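Local coordinates for protein chitinase (PDB 5GZT) that probably hydrolyses the beta-1,4 linkages between N-acetylglucosamine units within chitin and chitodextrin chains, acting as a glycoside hydrolase family 18 endochitinase, at residues B[781-795]-B[1113-1125]. Residues are numbered along the deposited sequence; the frame is centred on the assembly and turned at random.
Sequences YKVDATKLTHINYAF and FWDYSQDISGKLL
Y781 lays one face of its ring on the backbone of I1120: I1120 CA stands 3.6 Å from the centroid, almost on the ring normal, a CH-pi contact. With CG anti to the backbone N (chi1 -178°), the phenol extends across the 1119-1122 turn and brings its CE2 to 3.4 Å from Y1116 CE1. The two tyrosine planes are tilted by just 26°, but the rings are strongly offset, their centroids 5.4 Å from each other, so little of one lies over the other. Two waters tie the phenol in place: one accepts from Y781 OH and donates to Y1116 O and D1119 O, while the other donates to Y781 OH and lies 2.8 Å from Y1116 OH. A phenylalanine here would probably cost each water one of its partners, the phenol oxygen, and break the water link between the two tyrosine hydroxyls. D784 N donates a nearly straight bond to Y1116 OH (2.9 Å, 169°), while V783 CG2 sits over one face of the Y1116 ring. In the C-terminal family 18 TIM barrel, these residues join the loop leading into strand 790-799 to the segment linking strand 1110-1114 with helix 1123-1133; strand 765-771 pairs between the two strands. L788 branches between its neighbours: CD1 packs on Y1116 CE2, whereas CD2 touches L1125 CD1 at 3.8 Å and meets the edge of the F1113 ring. Farther along the strands, where cis peptides precede F795 and D1115, F795 CZ approaches the edge of the W1114 indole at CH2 (3.5 Å).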
ATOM      1  N   TYR B 781      27.703 -49.087 -20.718  1.00 35.18           N
ATOM      2  CA  TYR B 781      28.056 -47.654 -20.440  1.00 35.29           C
ATOM      3  C   TYR B 781      29.077 -47.544 -19.292  1.00 33.22           C
ATOM      4  O   TYR B 781      28.855 -48.067 -18.184  1.00 35.60           O
ATOM      5  CB  TYR B 781      26.779 -46.903 -20.102  1.00 37.61           C
ATOM      6  CG  TYR B 781      27.001 -45.433 -19.849  1.00 38.80           C
ATOM      7  CD1 TYR B 781      27.613 -44.624 -20.810  1.00 37.63           C
ATOM      8  CD2 TYR B 781      26.595 -44.845 -18.645  1.00 35.23           C
ATOM      9  CE1 TYR B 781      27.812 -43.266 -20.584  1.00 37.98           C
ATOM     10  CE2 TYR B 781      26.783 -43.484 -18.420  1.00 33.14           C
ATOM     11  CZ  TYR B 781      27.390 -42.698 -19.381  1.00 33.42           C
ATOM     12  OH  TYR B 781      27.594 -41.347 -19.142  1.00 27.66           O
ATOM     13  N   LYS B 782      30.219 -46.944 -19.594  1.00 31.33           N
ATOM     14  CA  LYS B 782      31.346 -46.869 -18.711  1.00 31.29           C
ATOM     15  C   LYS B 782      31.457 -45.422 -18.139  1.00 32.99           C
ATOM     16  O   LYS B 782      30.876 -44.487 -18.664  1.00 32.41           O
ATOM     17  CB  LYS B 782      32.612 -47.177 -19.436  1.00 33.70           C
ATOM     18  CG  LYS B 782      32.800 -48.586 -19.972  1.00 37.10           C
ATOM     19  CD  LYS B 782      32.414 -49.676 -18.984  1.00 39.46           C
ATOM     20  CE  LYS B 782      32.620 -51.044 -19.643  1.00 42.11           C
ATOM     21  NZ  LYS B 782      31.989 -52.117 -18.840  1.00 38.32           N
ATOM     22  N   VAL B 783      32.229 -45.291 -17.081  1.00 28.35           N
ATOM     23  CA  VAL B 783      32.516 -44.024 -16.427  1.00 32.61           C
ATOM     24  C   VAL B 783      33.730 -43.436 -17.112  1.00 30.27           C
ATOM     25  O   VAL B 783      34.743 -44.110 -17.267  1.00 28.88           O
ATOM     26  CB  VAL B 783      32.806 -44.213 -14.921  1.00 30.34           C
ATOM     27  CG1 VAL B 783      33.348 -42.921 -14.323  1.00 34.62           C
ATOM     28  CG2 VAL B 783      31.551 -44.682 -14.205  1.00 28.71           C
ATOM     29  N   ASP B 784      33.599 -42.166 -17.497  1.00 32.46           N
ATOM     30  CA  ASP B 784      34.643 -41.448 -18.203  1.00 33.05           C
ATOM     31  C   ASP B 784      35.333 -40.573 -17.170  1.00 28.53           C
ATOM     32  O   ASP B 784      34.838 -39.523 -16.778  1.00 27.32           O
ATOM     33  CB  ASP B 784      33.967 -40.564 -19.255  1.00 39.00           C
ATOM     34  CG  ASP B 784      34.931 -39.808 -20.106  1.00 34.82           C
ATOM     35  OD1 ASP B 784      36.147 -39.880 -19.891  1.00 35.13           O
ATOM     36  OD2 ASP B 784      34.429 -39.105 -20.985  1.00 44.45           O
ATOM     37  N   ALA B 785      36.480 -41.024 -16.727  1.00 28.25           N
ATOM     38  CA  ALA B 785      37.187 -40.446 -15.610  1.00 30.15           C
ATOM     39  C   ALA B 785      37.893 -39.225 -16.037  1.00 29.85           C
ATOM     40  O   ALA B 785      38.335 -38.539 -15.186  1.00 29.55           O
ATOM     41  CB  ALA B 785      38.190 -41.455 -15.048  1.00 29.96           C
ATOM     42  N   THR B 786      38.028 -38.959 -17.357  1.00 27.05           N
ATOM     43  CA  THR B 786      38.604 -37.709 -17.832  1.00 27.30           C
ATOM     44  C   THR B 786      37.696 -36.480 -17.610  1.00 23.93           C
ATOM     45  O   THR B 786      38.162 -35.352 -17.669  1.00 29.07           O
ATOM     46  CB  THR B 786      38.990 -37.758 -19.340  1.00 29.86           C
ATOM     47  OG1 THR B 786      37.815 -38.023 -20.126  1.00 29.86           O
ATOM     48  CG2 THR B 786      39.969 -38.842 -19.585  1.00 34.63           C
ATOM     49  N   LYS B 787      36.409 -36.709 -17.438  1.00 23.62           N
ATOM     50  CA  LYS B 787      35.432 -35.676 -17.247  1.00 26.48           C
ATOM     51  C   LYS B 787      35.055 -35.467 -15.786  1.00 28.76           C
ATOM     52  O   LYS B 787      34.534 -34.441 -15.476  1.00 31.08           O
ATOM     53  CB  LYS B 787      34.208 -35.981 -18.033  1.00 30.98           C
ATOM     54  CG  LYS B 787      34.456 -35.708 -19.546  1.00 36.70           C
ATOM     55  CD  LYS B 787      33.212 -35.886 -20.397  1.00 40.17           C
ATOM     56  CE  LYS B 787      33.508 -35.584 -21.858  1.00 46.23           C
ATOM     57  NZ  LYS B 787      34.660 -36.427 -22.250  1.00 54.41           N
ATOM     58  N   LEU B 788      35.366 -36.417 -14.908  1.00 25.71           N
ATOM     59  CA  LEU B 788      35.195 -36.244 -13.457  1.00 23.51           C
ATOM     60  C   LEU B 788      36.463 -35.855 -12.759  1.00 22.65           C
ATOM     61  O   LEU B 788      37.575 -36.288 -13.135  1.00 23.15           O
ATOM     62  CB  LEU B 788      34.606 -37.528 -12.825  1.00 20.42           C
ATOM     63  CG  LEU B 788      33.391 -38.096 -13.489  1.00 20.80           C
ATOM     64  CD1 LEU B 788      32.905 -39.326 -12.835  1.00 22.28           C
ATOM     65  CD2 LEU B 788      32.281 -37.052 -13.417  1.00 23.09           C
ATOM     66  N   THR B 789      36.349 -35.019 -11.722  1.00 19.95           N
ATOM     67  CA  THR B 789      37.462 -34.889 -10.785  1.00 17.57           C
ATOM     68  C   THR B 789      37.212 -35.792  -9.600  1.00 16.28           C
ATOM     69  O   THR B 789      38.159 -36.138  -8.854  1.00 18.74           O
ATOM     70  CB  THR B 789      37.606 -33.446 -10.272  1.00 17.25           C
ATOM     71  OG1 THR B 789      36.459 -33.091  -9.516  1.00 15.58           O
ATOM     72  CG2 THR B 789      37.791 -32.473 -11.533  1.00 20.30           C
ATOM     73  N   HIS B 790      35.943 -36.082  -9.343  1.00 17.94           N
ATOM     74  CA  HIS B 790      35.565 -36.790  -8.097  1.00 15.90           C
ATOM     75  C   HIS B 790      34.466 -37.782  -8.405  1.00 15.39           C
ATOM     76  O   HIS B 790      33.613 -37.574  -9.282  1.00 18.33           O
ATOM     77  CB  HIS B 790      35.084 -35.852  -6.952  1.00 14.20           C
ATOM     78  CG  HIS B 790      36.131 -34.979  -6.331  1.00 14.87           C
ATOM     79  ND1 HIS B 790      36.776 -33.982  -7.007  1.00 15.20           N
ATOM     80  CD2 HIS B 790      36.675 -34.982  -5.068  1.00 15.95           C
ATOM     81  CE1 HIS B 790      37.655 -33.402  -6.214  1.00 15.58           C
ATOM     82  NE2 HIS B 790      37.595 -33.987  -5.025  1.00 16.77           N
ATOM     83  N   ILE B 791      34.499 -38.873  -7.683  1.00 14.29           N
ATOM     84  CA  ILE B 791      33.398 -39.821  -7.573  1.00 16.05           C
ATOM     85  C   ILE B 791      33.001 -40.068  -6.169  1.00 15.25           C
ATOM     86  O   ILE B 791      33.891 -40.299  -5.320  1.00 15.57           O
ATOM     87  CB  ILE B 791      33.850 -41.176  -8.157  1.00 18.75           C
ATOM     88  CG1 ILE B 791      33.954 -41.063  -9.700  1.00 18.73           C
ATOM     89  CG2 ILE B 791      32.809 -42.281  -7.781  1.00 20.55           C
ATOM     90  CD1 ILE B 791      34.616 -42.246 -10.383  1.00 18.81           C
ATOM     91  N   ASN B 792      31.710 -40.067  -5.888  1.00 14.20           N
ATOM     92  CA  ASN B 792      31.216 -40.647  -4.660  1.00 15.52           C
ATOM     93  C   ASN B 792      30.619 -42.059  -4.923  1.00 17.19           C
ATOM     94  O   ASN B 792      29.733 -42.184  -5.732  1.00 17.15           O
ATOM     95  CB  ASN B 792      30.090 -39.816  -3.991  1.00 15.31           C
ATOM     96  CG  ASN B 792      30.597 -38.599  -3.209  1.00 14.15           C
ATOM     97  OD1 ASN B 792      31.793 -38.370  -3.072  1.00 17.54           O
ATOM     98  ND2 ASN B 792      29.671 -37.740  -2.831  1.00 13.38           N
ATOM     99  N   TYR B 793      31.097 -43.106  -4.259  1.00 16.42           N
ATOM    100  CA  TYR B 793      30.532 -44.457  -4.410  1.00 16.09           C
ATOM    101  C   TYR B 793      29.405 -44.642  -3.434  1.00 16.35           C
ATOM    102  O   TYR B 793      29.626 -44.577  -2.238  1.00 16.06           O
ATOM    103  CB  TYR B 793      31.614 -45.518  -4.177  1.00 16.09           C
ATOM    104  CG  TYR B 793      31.167 -46.913  -4.433  1.00 16.97           C
ATOM    105  CD1 TYR B 793      31.063 -47.420  -5.739  1.00 17.18           C
ATOM    106  CD2 TYR B 793      30.788 -47.735  -3.380  1.00 19.51           C
ATOM    107  CE1 TYR B 793      30.647 -48.747  -5.983  1.00 19.27           C
ATOM    108  CE2 TYR B 793      30.363 -49.082  -3.611  1.00 20.57           C
ATOM    109  CZ  TYR B 793      30.298 -49.572  -4.903  1.00 19.52           C
ATOM    110  OH  TYR B 793      29.918 -50.867  -5.064  1.00 22.11           O
ATOM    111  N   ALA B 794      28.166 -44.774  -3.944  1.00 15.23           N
ATOM    112  CA  ALA B 794      26.966 -44.965  -3.163  1.00 16.24           C
ATOM    113  C   ALA B 794      26.648 -46.485  -3.081  1.00 20.30           C
ATOM    114  O   ALA B 794      26.542 -47.092  -4.118  1.00 21.57           O
ATOM    115  CB  ALA B 794      25.849 -44.271  -3.902  1.00 19.01           C
ATOM    116  N   PHE B 795      26.623 -47.146  -1.924  1.00 19.26           N
ATOM    117  CA  PHE B 795      26.956 -46.568  -0.638  1.00 17.40           C
ATOM    118  C   PHE B 795      27.592 -47.666   0.194  1.00 18.20           C
ATOM    119  O   PHE B 795      27.470 -48.846  -0.132  1.00 19.60           O
ATOM    120  CB  PHE B 795      25.763 -46.101   0.110  1.00 18.64           C
ATOM    121  CG  PHE B 795      24.996 -44.954  -0.483  1.00 20.31           C
ATOM    122  CD1 PHE B 795      25.377 -43.660  -0.219  1.00 19.88           C
ATOM    123  CD2 PHE B 795      23.737 -45.172  -1.092  1.00 18.60           C
ATOM    124  CE1 PHE B 795      24.640 -42.575  -0.720  1.00 20.46           C
ATOM    125  CE2 PHE B 795      22.986 -44.104  -1.563  1.00 20.53           C
ATOM    126  CZ  PHE B 795      23.434 -42.778  -1.382  1.00 22.67           C
ATOM    127  N   PHE B1113      26.518 -34.397  -9.418  1.00 17.77           N
ATOM    128  CA  PHE B1113      25.226 -34.868  -9.866  1.00 18.77           C
ATOM    129  C   PHE B1113      24.929 -36.277  -9.368  1.00 19.19           C
ATOM    130  O   PHE B1113      25.859 -37.023  -9.113  1.00 16.36           O
ATOM    131  CB  PHE B1113      25.134 -34.837 -11.408  1.00 16.84           C
ATOM    132  CG  PHE B1113      26.183 -35.674 -12.064  1.00 16.96           C
ATOM    133  CD1 PHE B1113      27.413 -35.166 -12.364  1.00 17.62           C
ATOM    134  CD2 PHE B1113      25.948 -37.000 -12.346  1.00 18.91           C
ATOM    135  CE1 PHE B1113      28.400 -35.969 -12.906  1.00 19.77           C
ATOM    136  CE2 PHE B1113      26.948 -37.802 -12.892  1.00 16.39           C
ATOM    137  CZ  PHE B1113      28.149 -37.304 -13.177  1.00 18.20           C
ATOM    138  N   TRP B1114      23.635 -36.569  -9.279  1.00 16.63           N
ATOM    139  CA  TRP B1114      23.094 -37.877  -8.998  1.00 19.34           C
ATOM    140  C   TRP B1114      22.265 -38.334 -10.220  1.00 21.14           C
ATOM    141  O   TRP B1114      21.284 -37.638 -10.528  1.00 22.55           O
ATOM    142  CB  TRP B1114      22.206 -37.808  -7.773  1.00 19.70           C
ATOM    143  CG  TRP B1114      21.575 -39.115  -7.425  1.00 21.55           C
ATOM    144  CD1 TRP B1114      20.529 -39.739  -8.115  1.00 25.65           C
ATOM    145  CD2 TRP B1114      21.965 -40.042  -6.390  1.00 24.00           C
ATOM    146  NE1 TRP B1114      20.278 -40.982  -7.570  1.00 27.95           N
ATOM    147  CE2 TRP B1114      21.103 -41.175  -6.492  1.00 24.50           C
ATOM    148  CE3 TRP B1114      22.910 -40.000  -5.351  1.00 26.04           C
ATOM    149  CZ2 TRP B1114      21.171 -42.224  -5.635  1.00 24.52           C
ATOM    150  CZ3 TRP B1114      23.019 -41.100  -4.493  1.00 24.75           C
ATOM    151  CH2 TRP B1114      22.143 -42.174  -4.624  1.00 29.11           C
ATOM    152  N   ASP B1115      22.570 -39.451 -10.884  1.00 20.26           N
ATOM    153  CA  ASP B1115      23.749 -40.270 -10.725  1.00 22.11           C
ATOM    154  C   ASP B1115      24.205 -40.710 -12.079  1.00 23.03           C
ATOM    155  O   ASP B1115      23.498 -40.470 -13.096  1.00 25.04           O
ATOM    156  CB  ASP B1115      23.639 -41.408  -9.704  1.00 21.73           C
ATOM    157  CG  ASP B1115      22.961 -42.703 -10.230  1.00 26.45           C
ATOM    158  OD1 ASP B1115      22.983 -43.017 -11.456  1.00 23.77           O
ATOM    159  OD2 ASP B1115      22.439 -43.408  -9.320  1.00 23.34           O
ATOM    160  N   TYR B1116      25.407 -41.258 -12.107  1.00 22.51           N
ATOM    161  CA  TYR B1116      26.094 -41.547 -13.353  1.00 25.13           C
ATOM    162  C   TYR B1116      25.275 -42.512 -14.266  1.00 27.44           C
ATOM    163  O   TYR B1116      25.369 -42.410 -15.473  1.00 29.76           O
ATOM    164  CB  TYR B1116      27.451 -42.164 -13.111  1.00 22.66           C
ATOM    165  CG  TYR B1116      28.420 -41.842 -14.227  1.00 25.78           C
ATOM    166  CD1 TYR B1116      28.439 -42.571 -15.442  1.00 27.62           C
ATOM    167  CD2 TYR B1116      29.261 -40.773 -14.114  1.00 25.68           C
ATOM    168  CE1 TYR B1116      29.332 -42.229 -16.487  1.00 28.56           C
ATOM    169  CE2 TYR B1116      30.111 -40.430 -15.120  1.00 25.81           C
ATOM    170  CZ  TYR B1116      30.134 -41.130 -16.326  1.00 29.52           C
ATOM    171  OH  TYR B1116      31.056 -40.712 -17.251  1.00 31.69           O
ATOM    172  N   SER B1117      24.502 -43.435 -13.671  1.00 26.64           N
ATOM    173  CA  SER B1117      23.821 -44.490 -14.435  1.00 26.41           C
ATOM    174  C   SER B1117      22.606 -43.946 -15.203  1.00 32.54           C
ATOM    175  O   SER B1117      22.081 -44.648 -16.086  1.00 28.69           O
ATOM    176  CB  SER B1117      23.372 -45.594 -13.498  1.00 24.26           C
ATOM    177  OG  SER B1117      22.305 -45.123 -12.656  1.00 24.07           O
ATOM    178  N   GLN B1118      22.148 -42.708 -14.874  1.00 30.28           N
ATOM    179  CA  GLN B1118      20.812 -42.287 -15.281  1.00 25.22           C
ATOM    180  C   GLN B1118      20.770 -41.623 -16.652  1.00 26.06           C
ATOM    181  O   GLN B1118      19.673 -41.257 -17.065  1.00 29.93           O
ATOM    182  CB  GLN B1118      20.134 -41.436 -14.201  1.00 26.38           C
ATOM    183  CG  GLN B1118      19.963 -42.187 -12.903  1.00 25.65           C
ATOM    184  CD  GLN B1118      19.383 -41.317 -11.814  1.00 26.93           C
ATOM    185  OE1 GLN B1118      19.729 -40.117 -11.680  1.00 26.03           O
ATOM    186  NE2 GLN B1118      18.448 -41.878 -11.067  1.00 25.89           N
ATOM    187  N   ASP B1119      21.921 -41.531 -17.348  1.00 28.06           N
ATOM    188  CA  ASP B1119      22.064 -40.904 -18.655  1.00 27.77           C
ATOM    189  C   ASP B1119      23.204 -41.575 -19.387  1.00 27.53           C
ATOM    190  O   ASP B1119      24.367 -41.077 -19.395  1.00 28.15           O
ATOM    191  CB  ASP B1119      22.290 -39.375 -18.648  1.00 27.57           C
ATOM    192  CG  ASP B1119      22.648 -38.852 -20.062  1.00 30.91           C
ATOM    193  OD1 ASP B1119      22.120 -39.484 -21.035  1.00 30.01           O
ATOM    194  OD2 ASP B1119      23.479 -37.890 -20.236  1.00 29.08           O
ATOM    195  N   ILE B1120      22.857 -42.669 -20.094  1.00 27.59           N
ATOM    196  CA  ILE B1120      23.863 -43.469 -20.831  1.00 29.91           C
ATOM    197  C   ILE B1120      24.351 -42.752 -22.118  1.00 29.54           C
ATOM    198  O   ILE B1120      25.281 -43.233 -22.768  1.00 33.35           O
ATOM    199  CB  ILE B1120      23.391 -44.908 -21.159  1.00 35.65           C
ATOM    200  CG1 ILE B1120      22.075 -44.893 -22.012  1.00 40.20           C
ATOM    201  CG2 ILE B1120      23.190 -45.686 -19.870  1.00 34.87           C
ATOM    202  CD1 ILE B1120      21.872 -46.086 -22.942  1.00 44.99           C
ATOM    203  N   SER B1121      23.821 -41.557 -22.395  1.00 27.42           N
ATOM    204  CA  SER B1121      24.295 -40.740 -23.505  1.00 27.69           C
ATOM    205  C   SER B1121      25.529 -39.955 -23.230  1.00 31.66           C
ATOM    206  O   SER B1121      26.169 -39.527 -24.158  1.00 32.38           O
ATOM    207  CB  SER B1121      23.185 -39.782 -23.986  1.00 32.45           C
ATOM    208  OG  SER B1121      23.016 -38.607 -23.153  1.00 29.23           O
ATOM    209  N   GLY B1122      25.874 -39.689 -21.953  1.00 32.35           N
ATOM    210  CA  GLY B1122      27.018 -38.831 -21.671  1.00 29.45           C
ATOM    211  C   GLY B1122      26.745 -37.343 -21.907  1.00 31.32           C
ATOM    212  O   GLY B1122      27.622 -36.516 -21.611  1.00 30.79           O
ATOM    213  N   LYS B1123      25.544 -36.992 -22.343  1.00 28.34           N
ATOM    214  CA  LYS B1123      25.253 -35.613 -22.669  1.00 33.59           C
ATOM    215  C   LYS B1123      25.050 -34.717 -21.439  1.00 26.16           C
ATOM    216  O   LYS B1123      25.455 -33.571 -21.505  1.00 22.41           O
ATOM    217  CB  LYS B1123      24.002 -35.487 -23.550  1.00 38.84           C
ATOM    218  CG  LYS B1123      24.176 -36.082 -24.958  1.00 46.74           C
ATOM    219  CD  LYS B1123      22.933 -35.855 -25.826  1.00 50.88           C
ATOM    220  CE  LYS B1123      23.187 -36.394 -27.232  1.00 59.90           C
ATOM    221  NZ  LYS B1123      22.334 -35.656 -28.202  1.00 70.47           N
ATOM    222  N   LEU B1124      24.370 -35.215 -20.404  1.00 24.42           N
ATOM    223  CA  LEU B1124      24.183 -34.430 -19.157  1.00 26.62           C
ATOM    224  C   LEU B1124      25.547 -34.056 -18.562  1.00 23.30           C
ATOM    225  O   LEU B1124      25.865 -32.833 -18.328  1.00 25.80           O
ATOM    226  CB  LEU B1124      23.204 -35.116 -18.192  1.00 26.77           C
ATOM    227  CG  LEU B1124      21.772 -35.251 -18.739  1.00 28.51           C
ATOM    228  CD1 LEU B1124      20.750 -35.629 -17.667  1.00 28.05           C
ATOM    229  CD2 LEU B1124      21.254 -33.977 -19.437  1.00 29.30           C
ATOM    230  N   LEU B1125      26.423 -35.038 -18.476  1.00 24.11           N
ATOM    231  CA  LEU B1125      27.786 -34.830 -17.957  1.00 23.92           C
ATOM    232  C   LEU B1125      28.553 -33.926 -18.886  1.00 26.36           C
ATOM    233  O   LEU B1125      29.224 -32.985 -18.428  1.00 24.96           O
ATOM    234  CB  LEU B1125      28.501 -36.145 -17.752  1.00 22.01           C
ATOM    235  CG  LEU B1125      29.985 -36.122 -17.494  1.00 23.21           C
ATOM    236  CD1 LEU B1125      30.313 -35.347 -16.238  1.00 21.92           C
ATOM    237  CD2 LEU B1125      30.516 -37.534 -17.382  1.00 25.84           C
TER
HETATM  238  O   HOH W   1      25.997 -40.256 -17.333  1.00 24.29           O
HETATM  239  O   HOH W   2      30.192 -40.906 -19.883  1.00 27.68           O